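Side-chain contact in fuculose-1-phosphate aldolase (Thermus thermophilus, PDB 2FK5), which belongs to the class II aldolase and adducin family and assembles from several copies of an alpha/beta subunit: residues V95-S98 with F99-R103. Numbering follows the deposited sequence.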
loop_
_atom_site.group_PDB
_atom_site.type_symbol
_atom_site.label_atom_id
_atom_site.label_comp_id
_atom_site.label_asym_id
_atom_site.label_seq_id
_atom_site.Cartn_x
_atom_site.Cartn_y
_atom_site.Cartn_z
ATOM N N VAL A 95 -3.594 -24.831 -0.810
ATOM C CA VAL A 95 -2.706 -25.797 -0.179
ATOM C C VAL A 95 -3.461 -26.628 0.842
ATOM O O VAL A 95 -3.240 -27.832 0.944
ATOM C CB VAL A 95 -1.491 -25.115 0.487
ATOM C CG1 VAL A 95 -0.753 -26.107 1.375
ATOM C CG2 VAL A 95 -0.532 -24.591 -0.599
ATOM N N ALA A 96 -4.371 -25.998 1.583
ATOM C CA ALA A 96 -5.159 -26.736 2.563
ATOM C C ALA A 96 -6.008 -27.761 1.820
ATOM O O ALA A 96 -6.115 -28.915 2.239
ATOM C CB ALA A 96 -6.054 -25.784 3.357
ATOM N N LEU A 97 -6.607 -27.352 0.707
ATOM C CA LEU A 97 -7.432 -28.285 -0.060
ATOM C C LEU A 97 -6.598 -29.385 -0.718
ATOM O O LEU A 97 -7.099 -30.476 -0.986
ATOM C CB LEU A 97 -8.228 -27.552 -1.145
ATOM C CG LEU A 97 -9.115 -26.382 -0.715
ATOM C CD1 LEU A 97 -10.200 -26.167 -1.762
ATOM C CD2 LEU A 97 -9.728 -26.650 0.642
ATOM N N SER A 98 -5.326 -29.100 -0.979
ATOM C CA SER A 98 -4.462 -30.085 -1.623
ATOM C C SER A 98 -4.330 -31.380 -0.817
ATOM O O SER A 98 -4.060 -32.440 -1.388
ATOM C CB SER A 98 -3.074 -29.492 -1.885
ATOM O OG SER A 98 -2.266 -29.487 -0.714
ATOM N N PHE A 99 -4.507 -31.313 0.501
ATOM C CA PHE A 99 -4.406 -32.532 1.310
ATOM C C PHE A 99 -5.644 -33.392 1.119
ATOM O O PHE A 99 -5.602 -34.599 1.344
ATOM C CB PHE A 99 -4.287 -32.224 2.812
ATOM C CG PHE A 99 -3.072 -31.432 3.185
ATOM C CD1 PHE A 99 -3.141 -30.048 3.288
ATOM C CD2 PHE A 99 -1.856 -32.064 3.426
ATOM C CE1 PHE A 99 -2.015 -29.303 3.625
ATOM C CE2 PHE A 99 -0.723 -31.326 3.764
ATOM C CZ PHE A 99 -0.805 -29.944 3.864
ATOM N N HIS A 100 -6.734 -32.761 0.688
ATOM C CA HIS A 100 -8.020 -33.434 0.518
ATOM C C HIS A 100 -8.459 -33.778 -0.894
ATOM O O HIS A 100 -9.474 -34.449 -1.069
ATOM C CB HIS A 100 -9.124 -32.586 1.154
ATOM C CG HIS A 100 -9.013 -32.461 2.640
ATOM N ND1 HIS A 100 -9.079 -31.248 3.293
ATOM C CD2 HIS A 100 -8.856 -33.399 3.604
ATOM C CE1 HIS A 100 -8.970 -31.444 4.595
ATOM N NE2 HIS A 100 -8.834 -32.741 4.811
ATOM N N LEU A 101 -7.719 -33.326 -1.902
ATOM C CA LEU A 101 -8.116 -33.592 -3.286
ATOM C C LEU A 101 -6.974 -34.163 -4.119
ATOM O O LEU A 101 -5.804 -33.948 -3.813
ATOM C CB LEU A 101 -8.593 -32.291 -3.943
ATOM C CG LEU A 101 -9.664 -31.443 -3.244
ATOM C CD1 LEU A 101 -9.672 -30.049 -3.854
ATOM C CD2 LEU A 101 -11.030 -32.103 -3.372
ATOM N N SER A 102 -7.322 -34.892 -5.175
ATOM C CA SER A 102 -6.311 -35.438 -6.075
ATOM C C SER A 102 -6.237 -34.468 -7.255
ATOM O O SER A 102 -5.284 -34.475 -8.026
ATOM C CB SER A 102 -6.703 -36.839 -6.556
ATOM O OG SER A 102 -7.892 -36.803 -7.317
ATOM N N ARG A 103 -7.260 -33.627 -7.379
ATOM C CA ARG A 103 -7.319 -32.613 -8.432
ATOM C C ARG A 103 -8.304 -31.525 -8.005
ATOM O O ARG A 103 -9.352 -31.815 -7.412
ATOM C CB ARG A 103 -7.782 -33.237 -9.750
ATOM C CG ARG A 103 -9.195 -33.772 -9.700
ATOM C CD ARG A 103 -9.514 -34.696 -10.867
ATOM N NE ARG A 103 -10.833 -35.304 -10.691
ATOM C CZ ARG A 103 -11.284 -36.345 -11.381
ATOM N NH1 ARG A 103 -10.524 -36.912 -12.310
ATOM N NH2 ARG A 103 -12.497 -36.824 -11.138
#
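At the C-terminal end of helix 92-98, Val-95 and Phe-99 meet where the chain leaves the helix for strand 103-104. With i to i+3 pairing the backbone tightens: His-100 N bonds to Leu-97 O (2.9 Å), approaching from well above the carbonyl plane, while Phe-99 N reaches Ala-96 O only weakly. Ser-98 suits this last turn because its side chain is short enough for the hydroxyl to turn back to the carbonyl of Val-95. With chi1 at 79°, OG sits between the backbone N and the carbonyl carbon and gives a 2.5 Å hydrogen bond to Val-95 O, tilted just 17° from the carbonyl plane. CG of Phe-99 stands beside the backbone N (chi1 -61°), which brings CD1 and CE1 over to Val-95; the flat, wide ring can both cover the serine hydroxyl with one face and reach Val-95 CG1, 4.1 Å from CE1. Ala-96 O lies near the ring edge. Further on, branched Leu-101 sets CD1 4.0 Å from Leu-97 CB, an apolar contact beside the turn. The flat imidazole of His-100 stacks on His-186 of a second subunit, and Leu-97 packs on Trp-189 of the same second subunit. Buried Ser-98 thus holds the helix end with two groups, OG taking a further hydrogen bond from Gly-150 N and O one from the Arg-149 side chain, while the turn presents His-100 to the neighbouring subunit.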